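Local coordinates for Tlr1789 protein (Thermosynechococcus elongatus, PDB 2X8X) that is a cyanobacterial Omp85-family outer-membrane protein whose N-terminal POTRA domains, studied here, probably help to guide proteins into the outer membrane, at residues R160-E165 with I227-E232. Sequence-based numbering, arbitrary orientation.
Sequences RFLNKE and ILNIKE
Arg160 and Phe161 pair in parallel with Asn229 and Ile230. Arg160 N gives a nearly straight hydrogen bond of 2.8 Å to Leu228 O, and Arg160 O takes one from Ile230 N. Leu162 N then binds Ile230 O at 2.9 Å, more bent, at 146° at the hydrogen. One step further the strands part. A water fills the next rung, donating to Leu162 O and accepting from Glu232 N.

Side chains pack on both faces of the sheet. On one, the extended Arg160 chain passes over Ile227. Ile227 CG2 sits 3.4 Å above the plane of the Arg160 guanidinium, nearer its edge than its middle. Ile227 CD1 touches Arg160 NH2 at 3.6 Å. Arg160 NH2 also makes a salt bridge to Glu216 on strand 208-217. Asn229 lies beside Arg160, its OD1 against CB and CD, and Leu162 CD1 reaches Asn229 CB on the same face.

On the other face, with CG beside the backbone N (chi1 -62°), the Phe161 ring lies alongside Ile230, Phe161 CE2 4.0 Å from Ile230 CG2. Glu232 OE1 lies 3.3 Å from Phe161 CD2, with ring and carboxylate planes 57° apart. This carboxylate is held by the backbone N-H groups of Arg172 and Thr173, which fixes it beside the ring. Both Phe161 and Ile230 touch Ile178 of helix 175-179. Beyond the pairing, the Lys231 chain passes the carbonyl oxygens of Leu162 and Asn163, CG near the first and CD near the second.

Strand 224-232 is the central strand of a three-stranded mixed sheet, parallel to 154-161 on one side and antiparallel to 208-217 on the other. Helices pack on one face, as in a POTRA domain, here the last of three in this N-terminal fragment.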
ATOM      1  N   ARG A 160     -16.984  28.227   1.818  1.00 18.98           N
ATOM      2  CA  ARG A 160     -17.686  28.810   0.679  1.00 19.87           C
ATOM      3  C   ARG A 160     -19.162  29.048   1.084  1.00 19.09           C
ATOM      4  O   ARG A 160     -19.890  28.088   1.456  1.00 19.06           O
ATOM      5  CB  ARG A 160     -17.591  27.864  -0.526  1.00 19.89           C
ATOM      6  CG  ARG A 160     -16.183  27.589  -0.996  1.00 21.67           C
ATOM      7  CD  ARG A 160     -16.219  26.686  -2.216  1.00 24.63           C
ATOM      8  NE  ARG A 160     -14.817  26.542  -2.628  1.00 26.24           N
ATOM      9  CZ  ARG A 160     -14.340  25.534  -3.332  1.00 26.52           C
ATOM     10  NH1 ARG A 160     -15.140  24.566  -3.747  1.00 27.23           N
ATOM     11  NH2 ARG A 160     -13.055  25.484  -3.606  1.00 30.57           N
ATOM     12  N   PHE A 161     -19.576  30.302   1.108  1.00 19.34           N
ATOM     13  CA  PHE A 161     -20.946  30.633   1.464  1.00 19.15           C
ATOM     14  C   PHE A 161     -21.890  30.587   0.271  1.00 20.71           C
ATOM     15  O   PHE A 161     -21.565  31.074  -0.801  1.00 19.60           O
ATOM     16  CB  PHE A 161     -20.971  31.945   2.256  1.00 18.64           C
ATOM     17  CG  PHE A 161     -20.193  31.847   3.578  1.00 18.54           C
ATOM     18  CD1 PHE A 161     -18.810  31.993   3.598  1.00 20.68           C
ATOM     19  CD2 PHE A 161     -20.856  31.572   4.780  1.00 21.24           C
ATOM     20  CE1 PHE A 161     -18.057  31.882   4.813  1.00 21.82           C
ATOM     21  CE2 PHE A 161     -20.136  31.472   6.013  1.00 18.75           C
ATOM     22  CZ  PHE A 161     -18.745  31.609   6.018  1.00 20.75           C
ATOM     23  N   LEU A 162     -23.070  29.994   0.443  1.00 21.56           N
ATOM     24  CA  LEU A 162     -23.944  29.732  -0.702  1.00 23.28           C
ATOM     25  C   LEU A 162     -25.345  30.084  -0.341  1.00 25.97           C
ATOM     26  O   LEU A 162     -25.723  29.871   0.815  1.00 26.58           O
ATOM     27  CB  LEU A 162     -23.916  28.250  -1.088  1.00 23.23           C
ATOM     28  CG  LEU A 162     -22.577  27.529  -1.271  1.00 23.76           C
ATOM     29  CD1 LEU A 162     -22.831  26.019  -1.467  1.00 22.98           C
ATOM     30  CD2 LEU A 162     -21.672  28.088  -2.406  1.00 20.56           C
ATOM     31  N   ASN A 163     -26.126  30.635  -1.291  1.00 27.64           N
ATOM     32  CA  ASN A 163     -27.540  30.983  -1.023  1.00 30.51           C
ATOM     33  C   ASN A 163     -28.353  29.706  -1.133  1.00 32.80           C
ATOM     34  O   ASN A 163     -27.787  28.641  -1.387  1.00 33.08           O
ATOM     35  CB  ASN A 163     -28.067  32.034  -2.020  1.00 28.72           C
ATOM     36  CG  ASN A 163     -27.972  31.582  -3.499  1.00 29.33           C
ATOM     37  OD1 ASN A 163     -27.813  30.384  -3.832  1.00 28.29           O
ATOM     38  ND2 ASN A 163     -28.052  32.561  -4.398  1.00 29.99           N
ATOM     39  N   LYS A 164     -29.677  29.793  -0.988  1.00 37.21           N
ATOM     40  CA  LYS A 164     -30.520  28.577  -1.186  1.00 40.04           C
ATOM     41  C   LYS A 164     -30.261  27.815  -2.523  1.00 40.86           C
ATOM     42  O   LYS A 164     -30.067  26.575  -2.510  1.00 41.34           O
ATOM     43  CB  LYS A 164     -32.033  28.848  -0.995  1.00 40.47           C
ATOM     44  CG  LYS A 164     -32.864  27.546  -0.627  1.00 43.48           C
ATOM     45  CD  LYS A 164     -32.380  26.288  -1.436  1.00 48.07           C
ATOM     46  CE  LYS A 164     -32.934  24.919  -1.005  1.00 50.33           C
ATOM     47  NZ  LYS A 164     -34.384  24.781  -1.358  1.00 53.94           N
ATOM     48  N   GLU A 165     -30.217  28.524  -3.656  1.00 41.56           N
ATOM     49  CA  GLU A 165     -29.988  27.808  -4.931  1.00 42.89           C
ATOM     50  C   GLU A 165     -28.638  27.020  -5.016  1.00 41.71           C
ATOM     51  O   GLU A 165     -28.527  26.040  -5.763  1.00 42.74           O
ATOM     52  CB  GLU A 165     -30.276  28.705  -6.160  1.00 43.66           C
ATOM     53  CG  GLU A 165     -29.147  29.666  -6.512  1.00 48.42           C
ATOM     54  CD  GLU A 165     -29.609  30.975  -7.186  1.00 53.41           C
ATOM     55  OE1 GLU A 165     -30.836  31.250  -7.226  1.00 56.30           O
ATOM     56  OE2 GLU A 165     -28.730  31.742  -7.669  1.00 55.17           O
ATOM     57  N   ILE A 227     -13.165  21.730   2.137  1.00 25.52           N
ATOM     58  CA  ILE A 227     -14.105  22.796   1.734  1.00 25.84           C
ATOM     59  C   ILE A 227     -15.313  22.611   2.618  1.00 24.54           C
ATOM     60  O   ILE A 227     -15.820  21.480   2.726  1.00 23.76           O
ATOM     61  CB  ILE A 227     -14.617  22.646   0.276  1.00 26.10           C
ATOM     62  CG1 ILE A 227     -13.496  22.365  -0.755  1.00 28.92           C
ATOM     63  CG2 ILE A 227     -15.490  23.827  -0.120  1.00 25.27           C
ATOM     64  CD1 ILE A 227     -12.408  23.344  -0.813  1.00 26.14           C
ATOM     65  N   LEU A 228     -15.753  23.690   3.264  1.00 23.01           N
ATOM     66  CA  LEU A 228     -17.049  23.710   3.952  1.00 22.32           C
ATOM     67  C   LEU A 228     -18.005  24.551   3.095  1.00 22.96           C
ATOM     68  O   LEU A 228     -17.764  25.731   2.881  1.00 22.83           O
ATOM     69  CB  LEU A 228     -16.911  24.324   5.334  1.00 21.08           C
ATOM     70  CG  LEU A 228     -16.090  23.660   6.442  1.00 24.92           C
ATOM     71  CD1 LEU A 228     -16.437  24.319   7.783  1.00 24.70           C
ATOM     72  CD2 LEU A 228     -16.339  22.130   6.443  1.00 28.75           C
ATOM     73  N   ASN A 229     -19.096  23.944   2.595  1.00 22.52           N
ATOM     74  CA  ASN A 229     -20.067  24.622   1.789  1.00 21.68           C
ATOM     75  C   ASN A 229     -21.183  24.938   2.765  1.00 22.86           C
ATOM     76  O   ASN A 229     -21.840  24.003   3.308  1.00 21.12           O
ATOM     77  CB  ASN A 229     -20.570  23.683   0.696  1.00 22.49           C
ATOM     78  CG  ASN A 229     -19.521  23.468  -0.410  1.00 22.62           C
ATOM     79  OD1 ASN A 229     -19.105  24.410  -1.007  1.00 23.08           O
ATOM     80  ND2 ASN A 229     -19.042  22.242  -0.589  1.00 24.89           N
ATOM     81  N   ILE A 230     -21.392  26.233   2.980  1.00 21.34           N
ATOM     82  CA  ILE A 230     -22.193  26.672   4.095  1.00 22.53           C
ATOM     83  C   ILE A 230     -23.317  27.517   3.631  1.00 21.47           C
ATOM     84  O   ILE A 230     -23.068  28.463   2.906  1.00 20.75           O
ATOM     85  CB  ILE A 230     -21.324  27.531   5.076  1.00 21.71           C
ATOM     86  CG1 ILE A 230     -20.178  26.703   5.681  1.00 23.87           C
ATOM     87  CG2 ILE A 230     -22.193  28.091   6.213  1.00 22.65           C
ATOM     88  CD1 ILE A 230     -19.161  27.626   6.439  1.00 19.45           C
ATOM     89  N   LYS A 231     -24.548  27.180   4.056  1.00 22.50           N
ATOM     90  CA  LYS A 231     -25.731  28.009   3.838  1.00 23.58           C
ATOM     91  C   LYS A 231     -26.189  28.570   5.179  1.00 24.44           C
ATOM     92  O   LYS A 231     -26.638  27.810   6.029  1.00 24.40           O
ATOM     93  CB  LYS A 231     -26.846  27.216   3.127  1.00 25.20           C
ATOM     94  CG  LYS A 231     -26.435  26.580   1.767  1.00 26.91           C
ATOM     95  CD  LYS A 231     -27.541  25.828   0.998  1.00 33.39           C
ATOM     96  CE  LYS A 231     -26.838  24.741   0.124  1.00 37.77           C
ATOM     97  NZ  LYS A 231     -27.573  24.204  -1.055  1.00 37.97           N
ATOM     98  N   GLU A 232     -26.019  29.888   5.369  1.00 25.53           N
ATOM     99  CA  GLU A 232     -26.378  30.620   6.591  1.00 27.87           C
ATOM    100  C   GLU A 232     -27.877  30.883   6.611  1.00 29.72           C
ATOM    101  O   GLU A 232     -28.483  30.980   5.547  1.00 29.57           O
ATOM    102  CB  GLU A 232     -25.647  31.962   6.671  1.00 27.27           C
ATOM    103  CG  GLU A 232     -24.122  31.817   6.798  1.00 28.62           C
ATOM    104  CD  GLU A 232     -23.413  33.153   7.009  1.00 30.71           C
ATOM    105  OE1 GLU A 232     -22.956  33.760   6.016  1.00 29.75           O
ATOM    106  OE2 GLU A 232     -23.321  33.592   8.177  1.00 32.30           O
TER
HETATM  107  O   HOH W   1     -25.021  31.392   3.085  1.00 25.81           O